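Side-chain contacts in saposin-like protein (Necator americanus, PDB 3S63), which probably binds lipids and interacts with membranes, as a hookworm member of the saposin-like family: residues K4-L9 with M78-P83; I12-V17 with R62-G67; H37-H42 with R48-M53. All blocks are in the same frame, centred on the assembly; numbering follows the deposited sequence.

Contact 1 of 3, residues K4-L9 with M78-P83; sequences KETCDL and MRECNP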
ATOM      1  N   LYS A   4     -14.202  -5.116  -1.906  1.00 43.98           N
ATOM      2  CA  LYS A   4     -13.785  -5.371  -0.529  1.00 44.62           C
ATOM      3  C   LYS A   4     -12.357  -5.910  -0.505  1.00 46.07           C
ATOM      4  O   LYS A   4     -11.467  -5.346   0.130  1.00 44.27           O
ATOM      5  CB  LYS A   4     -14.734  -6.368   0.141  1.00 44.40           C
ATOM      6  CG  LYS A   4     -14.402  -6.669   1.599  1.00 52.40           C
ATOM      7  CD  LYS A   4     -15.452  -6.075   2.545  1.00 64.20           C
ATOM      8  CE  LYS A   4     -14.832  -5.532   3.847  1.00 61.09           C
ATOM      9  NZ  LYS A   4     -14.067  -6.587   4.582  1.00 61.38           N
ATOM     10  N   GLU A   5     -12.145  -7.008  -1.214  1.00 43.03           N
ATOM     11  CA  GLU A   5     -10.823  -7.578  -1.352  1.00 36.09           C
ATOM     12  C   GLU A   5      -9.831  -6.507  -1.761  1.00 38.69           C
ATOM     13  O   GLU A   5      -8.789  -6.341  -1.136  1.00 47.12           O
ATOM     14  CB  GLU A   5     -10.856  -8.699  -2.381  1.00 37.43           C
ATOM     15  CG  GLU A   5     -11.754  -9.851  -1.969  1.00 41.08           C
ATOM     16  CD  GLU A   5     -11.884 -10.918  -3.037  1.00 47.40           C
ATOM     17  OE1 GLU A   5     -12.619 -11.896  -2.806  1.00 56.00           O
ATOM     18  OE2 GLU A   5     -11.253 -10.787  -4.106  1.00 55.85           O
ATOM     19  N   THR A   6     -10.163  -5.770  -2.809  1.00 36.99           N
ATOM     20  CA  THR A   6      -9.282  -4.739  -3.338  1.00 35.18           C
ATOM     21  C   THR A   6      -8.901  -3.708  -2.283  1.00 36.23           C
ATOM     22  O   THR A   6      -7.767  -3.239  -2.245  1.00 38.13           O
ATOM     23  CB  THR A   6      -9.951  -4.041  -4.512  1.00 31.23           C
ATOM     24  OG1 THR A   6     -10.196  -5.017  -5.514  1.00 41.02           O
ATOM     25  CG2 THR A   6      -9.063  -2.976  -5.098  1.00 31.65           C
ATOM     26  N   CYS A   7      -9.853  -3.354  -1.435  1.00 33.84           N
ATOM     27  CA  CYS A   7      -9.580  -2.436  -0.348  1.00 40.51           C
ATOM     28  C   CYS A   7      -8.699  -3.103   0.714  1.00 40.94           C
ATOM     29  O   CYS A   7      -7.676  -2.551   1.126  1.00 36.51           O
ATOM     30  CB  CYS A   7     -10.890  -1.949   0.275  1.00 41.47           C
ATOM     31  SG  CYS A   7     -10.671  -0.947   1.744  1.00 44.91           S
ATOM     32  N   ASP A   8      -9.106  -4.293   1.152  1.00 37.56           N
ATOM     33  CA  ASP A   8      -8.331  -5.044   2.121  1.00 35.46           C
ATOM     34  C   ASP A   8      -6.890  -5.201   1.626  1.00 41.28           C
ATOM     35  O   ASP A   8      -5.941  -4.873   2.332  1.00 40.24           O
ATOM     36  CB  ASP A   8      -8.975  -6.409   2.388  1.00 35.12           C
ATOM     37  CG  ASP A   8     -10.299  -6.302   3.156  1.00 38.08           C
ATOM     38  OD1 ASP A   8     -10.618  -5.221   3.689  1.00 35.96           O
ATOM     39  OD2 ASP A   8     -11.024  -7.313   3.238  1.00 45.15           O
ATOM     40  N   LEU A   9      -6.726  -5.673   0.395  1.00 40.83           N
ATOM     41  CA  LEU A   9      -5.396  -5.881  -0.155  1.00 39.55           C
ATOM     42  C   LEU A   9      -4.536  -4.610  -0.153  1.00 38.93           C
ATOM     43  O   LEU A   9      -3.340  -4.658   0.114  1.00 41.99           O
ATOM     44  CB  LEU A   9      -5.475  -6.502  -1.554  1.00 36.46           C
ATOM     45  CG  LEU A   9      -6.098  -7.901  -1.567  1.00 37.73           C
ATOM     46  CD1 LEU A   9      -5.942  -8.533  -2.916  1.00 39.51           C
ATOM     47  CD2 LEU A   9      -5.448  -8.789  -0.528  1.00 45.09           C
ATOM     48  N   MET A  78      -6.138   7.034  -2.769  1.00 34.27           N
ATOM     49  CA  MET A  78      -5.871   6.374  -4.034  1.00 30.57           C
ATOM     50  C   MET A  78      -7.161   5.809  -4.582  1.00 32.39           C
ATOM     51  O   MET A  78      -7.201   5.296  -5.694  1.00 33.73           O
ATOM     52  CB  MET A  78      -4.859   5.258  -3.818  1.00 28.64           C
ATOM     53  CG  MET A  78      -3.552   5.757  -3.240  1.00 30.96           C
ATOM     54  SD  MET A  78      -2.188   4.620  -3.432  1.00 29.64           S
ATOM     55  CE  MET A  78      -2.685   3.283  -2.352  1.00 20.59           C
ATOM     56  N   ARG A  79      -8.214   5.914  -3.782  1.00 35.22           N
ATOM     57  CA  ARG A  79      -9.551   5.465  -4.160  1.00 38.85           C
ATOM     58  C   ARG A  79      -9.612   3.947  -4.356  1.00 38.04           C
ATOM     59  O   ARG A  79     -10.474   3.435  -5.074  1.00 38.52           O
ATOM     60  CB  ARG A  79     -10.092   6.243  -5.397  1.00 30.27           C
ATOM     61  N   GLU A  80      -8.698   3.234  -3.694  1.00 39.19           N
ATOM     62  CA  GLU A  80      -8.737   1.770  -3.632  1.00 39.35           C
ATOM     63  C   GLU A  80      -9.584   1.335  -2.447  1.00 43.40           C
ATOM     64  O   GLU A  80      -9.832   0.146  -2.238  1.00 43.06           O
ATOM     65  CB  GLU A  80      -7.334   1.186  -3.514  1.00 37.45           C
ATOM     66  CG  GLU A  80      -6.505   1.311  -4.788  1.00 37.95           C
ATOM     67  CD  GLU A  80      -7.062   0.479  -5.937  1.00 42.43           C
ATOM     68  OE1 GLU A  80      -6.970  -0.768  -5.871  1.00 41.81           O
ATOM     69  OE2 GLU A  80      -7.595   1.075  -6.898  1.00 43.21           O
ATOM     70  N   CYS A  81     -10.004   2.325  -1.668  1.00 40.83           N
ATOM     71  CA  CYS A  81     -10.973   2.153  -0.599  1.00 38.65           C
ATOM     72  C   CYS A  81     -11.957   3.290  -0.752  1.00 38.70           C
ATOM     73  O   CYS A  81     -11.574   4.394  -1.133  1.00 42.17           O
ATOM     74  CB  CYS A  81     -10.297   2.224   0.775  1.00 39.57           C
ATOM     75  SG  CYS A  81      -9.521   0.677   1.312  1.00 30.34           S
ATOM     76  N   ASN A  82     -13.232   3.026  -0.502  1.00 48.87           N
ATOM     77  CA  ASN A  82     -14.223   4.094  -0.493  1.00 53.43           C
ATOM     78  C   ASN A  82     -14.706   4.230   0.946  1.00 59.19           C
ATOM     79  O   ASN A  82     -14.523   3.304   1.747  1.00 58.86           O
ATOM     80  CB  ASN A  82     -15.373   3.779  -1.446  1.00 47.53           C
ATOM     81  N   PRO A  83     -15.290   5.394   1.290  1.00 63.90           N
ATOM     82  CA  PRO A  83     -15.786   5.687   2.644  1.00 59.48           C
ATOM     83  C   PRO A  83     -16.685   4.582   3.209  1.00 63.53           C
ATOM     84  O   PRO A  83     -16.721   4.378   4.424  1.00 64.68           O
ATOM     85  CB  PRO A  83     -16.570   6.983   2.445  1.00 69.00           C
ATOM     86  CG  PRO A  83     -15.859   7.664   1.317  1.00 65.60           C
ATOM     87  CD  PRO A  83     -15.443   6.551   0.387  1.00 62.28           C
TER
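Cys7, on the first turns of helix 3-20, and Cys81, in the loop that follows helix 71-77, bring their backbones to a CA-CA distance of 4.8 Å. The gap is spanned by a disulfide, Cys7 SG to Cys81 SG at 2.0 Å, whose chi3 of 91° makes it right-handed. Cys7 sends its sulfur out anti to the backbone N (chi1 174°), whereas Cys81 holds SG beside its own N, so the two halves of the bridge differ in chi1. The bridge is buried, with Met72 against both half-cystines and Leu76 against Cys81. One residue earlier, the carbonyl oxygen of Glu80 lies beside Cys7 CA, 3.2 Å away, in a CA-H...O contact.

This is one of the two disulfides that join the N- and C-terminal helices in the saposin fold; Cys10-Cys75 is the other. Helix 71-77 ends in a Schellman motif, with Arg79 at positive phi, and the chain then runs to helix 3-20; a backbone hydrogen bond between Cys81 and Cys75 ties the loop back to helix 71-77.

Beside the disulfide, Thr6 and Glu80 meet at an oblique angle. The Glu80 chain folds over at chi2 (-66°), which brings its carboxylate nearer to the helix. There Glu80 OE1 has its charged partner in Arg48 of helix 46-65, while Leu52 of the same helix packs against the Glu80 side chain. The methyl of Thr6 faces the carboxylate, with CG2 next to Glu80 OE1 at 3.1 Å; Thr6 OG1 turns back to bond the carbonyl oxygen of Thr2. On another side of helix 3-20, Lys4 NZ and Asp8 OD2 form a long, weak salt bridge of 3.4 Å one turn apart.

Contact 2 of 3, residues I12-V17 with R62-G67; sequences IALRTV and REMTDG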
ATOM      1  N   ILE A  12      -3.388  -4.457   3.611  1.00 31.23           N
ATOM      2  CA  ILE A  12      -2.447  -5.509   3.931  1.00 35.28           C
ATOM      3  C   ILE A  12      -1.065  -5.239   3.334  1.00 35.55           C
ATOM      4  O   ILE A  12      -0.047  -5.429   3.991  1.00 37.03           O
ATOM      5  CB  ILE A  12      -2.979  -6.846   3.402  1.00 37.04           C
ATOM      6  CG1 ILE A  12      -4.340  -7.146   4.042  1.00 37.65           C
ATOM      7  CG2 ILE A  12      -1.990  -7.961   3.654  1.00 29.39           C
ATOM      8  CD1 ILE A  12      -5.023  -8.372   3.461  1.00 45.96           C
ATOM      9  N   ALA A  13      -1.039  -4.804   2.081  1.00 30.32           N
ATOM     10  CA  ALA A  13       0.207  -4.598   1.370  1.00 26.41           C
ATOM     11  C   ALA A  13       0.998  -3.451   1.957  1.00 28.89           C
ATOM     12  O   ALA A  13       2.198  -3.568   2.167  1.00 32.28           O
ATOM     13  CB  ALA A  13      -0.056  -4.360  -0.114  1.00 23.40           C
ATOM     14  N   LEU A  14       0.337  -2.334   2.215  1.00 35.43           N
ATOM     15  CA  LEU A  14       1.027  -1.146   2.702  1.00 34.75           C
ATOM     16  C   LEU A  14       1.484  -1.310   4.144  1.00 38.24           C
ATOM     17  O   LEU A  14       2.476  -0.721   4.571  1.00 39.49           O
ATOM     18  CB  LEU A  14       0.116   0.076   2.604  1.00 34.35           C
ATOM     19  CG  LEU A  14      -0.233   0.535   1.200  1.00 35.26           C
ATOM     20  CD1 LEU A  14      -0.707   1.955   1.260  1.00 32.44           C
ATOM     21  CD2 LEU A  14       0.985   0.416   0.310  1.00 34.20           C
ATOM     22  N   ARG A  15       0.736  -2.101   4.899  1.00 40.50           N
ATOM     23  CA  ARG A  15       0.996  -2.282   6.317  1.00 36.54           C
ATOM     24  C   ARG A  15       2.158  -3.231   6.503  1.00 36.10           C
ATOM     25  O   ARG A  15       3.013  -3.028   7.359  1.00 35.31           O
ATOM     26  CB  ARG A  15      -0.247  -2.853   6.981  1.00 40.65           C
ATOM     27  CG  ARG A  15      -0.086  -3.172   8.441  1.00 45.89           C
ATOM     28  CD  ARG A  15      -0.460  -4.619   8.690  1.00 49.81           C
ATOM     29  NE  ARG A  15      -1.863  -4.780   9.054  1.00 62.08           N
ATOM     30  CZ  ARG A  15      -2.624  -5.792   8.647  1.00 67.49           C
ATOM     31  NH1 ARG A  15      -2.119  -6.724   7.841  1.00 57.57           N
ATOM     32  NH2 ARG A  15      -3.889  -5.866   9.040  1.00 75.38           N
ATOM     33  N   THR A  16       2.166  -4.276   5.684  1.00 33.11           N
ATOM     34  CA  THR A  16       3.212  -5.283   5.697  1.00 33.34           C
ATOM     35  C   THR A  16       4.564  -4.675   5.320  1.00 35.35           C
ATOM     36  O   THR A  16       5.563  -4.931   5.980  1.00 33.76           O
ATOM     37  CB  THR A  16       2.849  -6.456   4.764  1.00 34.95           C
ATOM     38  OG1 THR A  16       1.742  -7.180   5.317  1.00 39.76           O
ATOM     39  CG2 THR A  16       4.002  -7.409   4.621  1.00 34.12           C
ATOM     40  N   VAL A  17       4.589  -3.856   4.275  1.00 35.31           N
ATOM     41  CA  VAL A  17       5.814  -3.177   3.863  1.00 29.12           C
ATOM     42  C   VAL A  17       6.253  -2.122   4.886  1.00 33.83           C
ATOM     43  O   VAL A  17       7.450  -1.928   5.110  1.00 36.02           O
ATOM     44  CB  VAL A  17       5.673  -2.522   2.473  1.00 27.57           C
ATOM     45  CG1 VAL A  17       6.844  -1.574   2.200  1.00 23.18           C
ATOM     46  CG2 VAL A  17       5.525  -3.592   1.378  1.00 24.02           C
ATOM     47  N   ARG A  62       5.600   9.470   1.120  1.00 33.28           N
ATOM     48  CA  ARG A  62       5.321  10.619   1.976  1.00 29.84           C
ATOM     49  C   ARG A  62       4.497  10.244   3.196  1.00 31.86           C
ATOM     50  O   ARG A  62       4.849  10.613   4.307  1.00 34.50           O
ATOM     51  CB  ARG A  62       4.587  11.695   1.196  1.00 30.46           C
ATOM     52  CG  ARG A  62       4.289  12.935   1.993  1.00 29.72           C
ATOM     53  CD  ARG A  62       3.425  13.866   1.177  1.00 33.05           C
ATOM     54  NE  ARG A  62       2.038  13.407   1.138  1.00 33.03           N
ATOM     55  CZ  ARG A  62       1.104  13.885   0.325  1.00 30.05           C
ATOM     56  NH1 ARG A  62       1.379  14.839  -0.555  1.00 31.88           N
ATOM     57  NH2 ARG A  62      -0.112  13.396   0.389  1.00 30.00           N
ATOM     58  N   GLU A  63       3.410   9.507   2.994  1.00 30.78           N
ATOM     59  CA  GLU A  63       2.508   9.176   4.095  1.00 36.16           C
ATOM     60  C   GLU A  63       3.139   8.224   5.101  1.00 36.00           C
ATOM     61  O   GLU A  63       2.853   8.279   6.295  1.00 40.16           O
ATOM     62  CB  GLU A  63       1.210   8.562   3.571  1.00 33.82           C
ATOM     63  CG  GLU A  63       0.403   9.490   2.714  1.00 32.73           C
ATOM     64  CD  GLU A  63      -0.089  10.691   3.472  1.00 37.20           C
ATOM     65  OE1 GLU A  63      -0.695  10.496   4.541  1.00 39.78           O
ATOM     66  OE2 GLU A  63       0.131  11.825   3.002  1.00 38.01           O
ATOM     67  N   MET A  64       3.984   7.338   4.604  1.00 33.25           N
ATOM     68  CA  MET A  64       4.633   6.361   5.451  1.00 31.63           C
ATOM     69  C   MET A  64       5.671   7.014   6.351  1.00 35.01           C
ATOM     70  O   MET A  64       5.797   6.640   7.512  1.00 41.23           O
ATOM     71  CB  MET A  64       5.290   5.284   4.598  1.00 30.08           C
ATOM     72  CG  MET A  64       4.448   4.057   4.379  1.00 28.09           C
ATOM     73  SD  MET A  64       5.381   2.735   3.555  1.00 29.98           S
ATOM     74  CE  MET A  64       4.024   1.675   3.058  1.00 26.17           C
ATOM     75  N   THR A  65       6.404   7.988   5.814  1.00 37.02           N
ATOM     76  CA  THR A  65       7.539   8.590   6.516  1.00 39.91           C
ATOM     77  C   THR A  65       7.171   9.782   7.423  1.00 43.99           C
ATOM     78  O   THR A  65       8.019  10.307   8.164  1.00 44.27           O
ATOM     79  CB  THR A  65       8.646   9.020   5.527  1.00 34.03           C
ATOM     80  OG1 THR A  65       8.119   9.959   4.588  1.00 35.92           O
ATOM     81  CG2 THR A  65       9.172   7.834   4.786  1.00 38.51           C
ATOM     82  N   ASP A  66       5.908  10.201   7.346  1.00 39.57           N
ATOM     83  CA  ASP A  66       5.359  11.282   8.163  1.00 34.17           C
ATOM     84  C   ASP A  66       5.052  10.797   9.577  1.00 39.87           C
ATOM     85  O   ASP A  66       4.947  11.593  10.494  1.00 49.56           O
ATOM     86  CB  ASP A  66       4.072  11.824   7.527  1.00 37.82           C
ATOM     87  CG  ASP A  66       4.322  12.979   6.566  1.00 36.32           C
ATOM     88  OD1 ASP A  66       3.354  13.648   6.157  1.00 35.56           O
ATOM     89  OD2 ASP A  66       5.485  13.236   6.224  1.00 39.85           O
ATOM     90  N   GLY A  67       4.889   9.493   9.758  1.00 49.37           N
ATOM     91  CA  GLY A  67       4.631   8.951  11.078  1.00 51.28           C
ATOM     92  C   GLY A  67       3.158   8.694  11.324  1.00 51.94           C
ATOM     93  O   GLY A  67       2.777   7.872  12.164  1.00 54.36           O
TER
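Met64 reaches Leu14 and Val17 through a chain that is extended beyond CG (chi2 -172°, chi3 -165°), so that its thioether arm spans the gap between two helices. The side chain of Leu14 starts out toward helix 46-65, and Val17 lies one turn farther on. In the saposin fold this places the contact in the apolar core, where helix 3-20 passes the C-terminal end of helix 46-65.

The terminal methyl of Met64 does all the touching. Met64 CE lies 4.2 Å from Leu14 CB and 4.4 Å from Val17 CG1, the looser of the two side-chain contacts, and it sits beside the carbonyl oxygen of Leu14. The backbones stay well apart, with 8.8 Å between Leu14 CA and Met64 CA, a separation bridged by the length of the methionine. Leu14 is shared among several elements: Leu35 of helix 28-39, Val74 and Cys75 of helix 71-77, and Met53 and Ile60 of helix 46-65 all touch it. Phe69 packs on both Leu14 and Met64, and Val17 leans on Leu31 and Glu38.

Polar groups lie away from this packing on both segments. Arg62 grips its neighbour Glu63 side-on, NE and NH2 both bonding OE2 and keeping that oxygen near the guanidinium plane; the bond from Arg62 NE uses the anti lone pair of Glu63 OE2. Soon afterwards the chain leaves helical geometry at Gly67, whose positive phi suits glycine. On helix 3-20, the Thr16 hydroxyl turns back on its own helix: Thr16 OG1 donates to Ile12 O at 2.8 Å, tilted 27° from the carbonyl plane, while Thr16 N bonds the same oxygen from the opposite face.

Contact 3 of 3, residues H37-H42 with R48-M53; sequences HECKRH and RCLLLM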
ATOM      1  N   HIS A  37       8.007  -6.339  -4.347  1.00 33.47           N
ATOM      2  CA  HIS A  37       8.146  -7.685  -3.781  1.00 32.81           C
ATOM      3  C   HIS A  37       6.868  -8.107  -3.064  1.00 34.95           C
ATOM      4  O   HIS A  37       6.441  -9.255  -3.143  1.00 39.44           O
ATOM      5  CB  HIS A  37       9.354  -7.754  -2.824  1.00 37.44           C
ATOM      6  CG  HIS A  37       9.450  -9.042  -2.054  1.00 44.69           C
ATOM      7  ND1 HIS A  37       8.708  -9.293  -0.916  1.00 47.08           N
ATOM      8  CD2 HIS A  37      10.197 -10.154  -2.263  1.00 40.82           C
ATOM      9  CE1 HIS A  37       8.987 -10.504  -0.463  1.00 38.65           C
ATOM     10  NE2 HIS A  37       9.887 -11.046  -1.262  1.00 39.84           N
ATOM     11  N   GLU A  38       6.252  -7.167  -2.365  1.00 30.42           N
ATOM     12  CA  GLU A  38       5.070  -7.477  -1.591  1.00 33.42           C
ATOM     13  C   GLU A  38       3.857  -7.680  -2.497  1.00 38.02           C
ATOM     14  O   GLU A  38       2.957  -8.465  -2.177  1.00 39.86           O
ATOM     15  CB  GLU A  38       4.821  -6.383  -0.550  1.00 30.13           C
ATOM     16  CG  GLU A  38       3.443  -6.422   0.071  1.00 32.25           C
ATOM     17  CD  GLU A  38       3.187  -7.663   0.906  1.00 35.15           C
ATOM     18  OE1 GLU A  38       4.147  -8.217   1.477  1.00 38.05           O
ATOM     19  OE2 GLU A  38       2.016  -8.077   1.010  1.00 34.98           O
ATOM     20  N   CYS A  39       3.834  -6.983  -3.630  1.00 43.87           N
ATOM     21  CA  CYS A  39       2.779  -7.180  -4.637  1.00 41.86           C
ATOM     22  C   CYS A  39       2.737  -8.609  -5.151  1.00 41.15           C
ATOM     23  O   CYS A  39       1.665  -9.160  -5.404  1.00 37.34           O
ATOM     24  CB  CYS A  39       2.983  -6.247  -5.824  1.00 35.40           C
ATOM     25  SG  CYS A  39       2.508  -4.575  -5.480  1.00 33.99           S
ATOM     26  N   LYS A  40       3.918  -9.200  -5.290  1.00 39.41           N
ATOM     27  CA  LYS A  40       4.054 -10.530  -5.865  1.00 39.97           C
ATOM     28  C   LYS A  40       3.731 -11.671  -4.902  1.00 40.09           C
ATOM     29  O   LYS A  40       3.781 -12.820  -5.294  1.00 46.33           O
ATOM     30  CB  LYS A  40       5.451 -10.700  -6.464  1.00 37.97           C
ATOM     31  CG  LYS A  40       5.802  -9.594  -7.450  1.00 38.60           C
ATOM     32  CD  LYS A  40       7.211  -9.699  -7.990  1.00 40.12           C
ATOM     33  CE  LYS A  40       7.596  -8.419  -8.743  1.00 43.30           C
ATOM     34  NZ  LYS A  40       9.010  -8.440  -9.235  1.00 39.65           N
ATOM     35  N   ARG A  41       3.390 -11.363  -3.656  1.00 51.54           N
ATOM     36  CA  ARG A  41       2.916 -12.388  -2.729  1.00 49.51           C
ATOM     37  C   ARG A  41       1.431 -12.700  -2.950  1.00 56.06           C
ATOM     38  O   ARG A  41       0.901 -13.639  -2.364  1.00 62.74           O
ATOM     39  CB  ARG A  41       3.125 -11.956  -1.269  1.00 54.65           C
ATOM     40  CG  ARG A  41       4.575 -11.991  -0.755  1.00 59.62           C
ATOM     41  CD  ARG A  41       4.670 -11.575   0.747  1.00 64.48           C
ATOM     42  NE  ARG A  41       3.648 -12.210   1.589  1.00 69.87           N
ATOM     43  CZ  ARG A  41       2.575 -11.592   2.094  1.00 73.59           C
ATOM     44  NH1 ARG A  41       2.377 -10.299   1.873  1.00 66.39           N
ATOM     45  NH2 ARG A  41       1.697 -12.261   2.837  1.00 69.20           N
ATOM     46  N   HIS A  42       0.753 -11.907  -3.777  1.00 52.31           N
ATOM     47  CA  HIS A  42      -0.692 -12.061  -3.972  1.00 54.19           C
ATOM     48  C   HIS A  42      -1.071 -12.342  -5.430  1.00 54.58           C
ATOM     49  O   HIS A  42      -1.123 -11.422  -6.251  1.00 55.41           O
ATOM     50  CB  HIS A  42      -1.435 -10.812  -3.491  1.00 49.01           C
ATOM     51  CG  HIS A  42      -1.042 -10.361  -2.120  1.00 55.30           C
ATOM     52  ND1 HIS A  42      -0.016  -9.467  -1.896  1.00 58.69           N
ATOM     53  CD2 HIS A  42      -1.542 -10.673  -0.900  1.00 57.52           C
ATOM     54  CE1 HIS A  42       0.099  -9.249  -0.597  1.00 53.34           C
ATOM     55  NE2 HIS A  42      -0.813  -9.969   0.030  1.00 54.18           N
ATOM     56  N   ARG A  48      -2.490  -5.413 -10.586  1.00 33.66           N
ATOM     57  CA  ARG A  48      -3.068  -4.163 -10.133  1.00 32.25           C
ATOM     58  C   ARG A  48      -2.183  -3.472  -9.092  1.00 31.52           C
ATOM     59  O   ARG A  48      -1.963  -2.255  -9.138  1.00 29.66           O
ATOM     60  CB  ARG A  48      -4.458  -4.411  -9.547  1.00 36.03           C
ATOM     61  CG  ARG A  48      -5.202  -3.125  -9.234  1.00 24.44           C
ATOM     62  CD  ARG A  48      -6.386  -3.354  -8.355  1.00 21.57           C
ATOM     63  NE  ARG A  48      -7.104  -2.098  -8.187  1.00 31.23           N
ATOM     64  CZ  ARG A  48      -8.062  -1.672  -9.006  1.00 30.74           C
ATOM     65  NH1 ARG A  48      -8.440  -2.407 -10.049  1.00 28.93           N
ATOM     66  NH2 ARG A  48      -8.647  -0.515  -8.780  1.00 31.77           N
ATOM     67  N   CYS A  49      -1.694  -4.263  -8.148  1.00 30.25           N
ATOM     68  CA  CYS A  49      -0.842  -3.770  -7.092  1.00 27.59           C
ATOM     69  C   CYS A  49       0.333  -3.042  -7.715  1.00 30.35           C
ATOM     70  O   CYS A  49       0.623  -1.893  -7.390  1.00 29.70           O
ATOM     71  CB  CYS A  49      -0.353  -4.960  -6.277  1.00 33.87           C
ATOM     72  SG  CYS A  49       0.591  -4.591  -4.775  1.00 29.97           S
ATOM     73  N   LEU A  50       0.995  -3.723  -8.639  1.00 34.05           N
ATOM     74  CA  LEU A  50       2.232  -3.232  -9.238  1.00 32.00           C
ATOM     75  C   LEU A  50       2.083  -1.870  -9.899  1.00 31.84           C
ATOM     76  O   LEU A  50       2.985  -1.035  -9.818  1.00 32.86           O
ATOM     77  CB  LEU A  50       2.775  -4.268 -10.236  1.00 29.90           C
ATOM     78  CG  LEU A  50       3.460  -5.502  -9.631  1.00 29.23           C
ATOM     79  CD1 LEU A  50       3.648  -6.577 -10.667  1.00 32.36           C
ATOM     80  CD2 LEU A  50       4.807  -5.142  -8.989  1.00 27.86           C
ATOM     81  N   LEU A  51       0.947  -1.654 -10.554  1.00 36.47           N
ATOM     82  CA  LEU A  51       0.653  -0.382 -11.207  1.00 33.92           C
ATOM     83  C   LEU A  51       0.270   0.674 -10.200  1.00 33.34           C
ATOM     84  O   LEU A  51       0.494   1.865 -10.421  1.00 34.73           O
ATOM     85  CB  LEU A  51      -0.486  -0.549 -12.213  1.00 36.42           C
ATOM     86  CG  LEU A  51      -0.084  -1.294 -13.481  1.00 40.86           C
ATOM     87  CD1 LEU A  51      -1.246  -2.079 -14.034  1.00 38.80           C
ATOM     88  CD2 LEU A  51       0.473  -0.320 -14.506  1.00 43.68           C
ATOM     89  N   LEU A  52      -0.335   0.227  -9.105  1.00 27.22           N
ATOM     90  CA  LEU A  52      -0.762   1.124  -8.045  1.00 26.85           C
ATOM     91  C   LEU A  52       0.457   1.733  -7.384  1.00 30.51           C
ATOM     92  O   LEU A  52       0.531   2.954  -7.210  1.00 28.30           O
ATOM     93  CB  LEU A  52      -1.551   0.358  -7.001  1.00 30.86           C
ATOM     94  CG  LEU A  52      -2.846   0.962  -6.472  1.00 30.32           C
ATOM     95  CD1 LEU A  52      -3.061   0.415  -5.073  1.00 29.04           C
ATOM     96  CD2 LEU A  52      -2.787   2.484  -6.485  1.00 25.68           C
ATOM     97  N   MET A  53       1.409   0.880  -7.010  1.00 27.31           N
ATOM     98  CA  MET A  53       2.627   1.355  -6.364  1.00 30.95           C
ATOM     99  C   MET A  53       3.437   2.197  -7.350  1.00 31.16           C
ATOM    100  O   MET A  53       4.108   3.151  -6.955  1.00 31.12           O
ATOM    101  CB  MET A  53       3.479   0.194  -5.812  1.00 31.12           C
ATOM    102  CG  MET A  53       2.709  -0.833  -4.988  1.00 30.28           C
ATOM    103  SD  MET A  53       1.776  -0.078  -3.662  1.00 37.98           S
ATOM    104  CE  MET A  53       0.641  -1.369  -3.160  1.00 27.12           C
TER
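The side chains of Cys39 and Cys49 each set out toward the other segment, and their sulfurs close a disulfide of 2.0 Å between Cys39 SG and Cys49 SG. It pins the C-terminal end of helix 28-39 to the start of helix 46-65, as the third disulfide of the saposin fold does in the pair of helices at the middle of the chain. With a chi3 of -73° the bridge is left-handed. The sulfur of Cys49 stands anti to its backbone N (chi1 -173°), while that of Cys39 lies beside its N.

Leu50 and Met53 approach this bridge at different atoms. Leu50 turns a branch toward the helix end, and its CD2 lies 3.8 Å from Cys39 CB; the same methyl also meets the aliphatic part of Lys40, with Lys40 CE to Leu50 CD2 at 4.3 Å. Met53, one turn along from Cys49 and bent at chi2, presents its CG to Cys39 SG at 3.8 Å while packing on Leu35 and Ile60. Cys39 thus has apolar carbon against both CB and SG.

From Cys39 to His42 the chain makes a type I beta turn. There the imidazole has Arg41 CB over one face, offset toward the rim, and His42 ND1 makes a weak bond of 3.1 Å to Glu38 O.

How the contacts relate
From the N terminus, helix 3-20 supplies contact 1 with its first turns and contact 2 with its middle. Helix 28-39 ends in contact 3, the tightest loop, which closes within a few residues on the start of helix 46-65. The C-terminal end of that helix returns to helix 3-20 at contact 2, enclosing contact 3, and the loop after helix 71-77 closes contact 1 round both. The three therefore nest without crossing. Contact 3 touches each of the others. Through the disulfides of contacts 1 and 3 and the apolar packing of contact 2, helices 3-20, 28-39 and 46-65 are tied to one another and to the loop after helix 71-77.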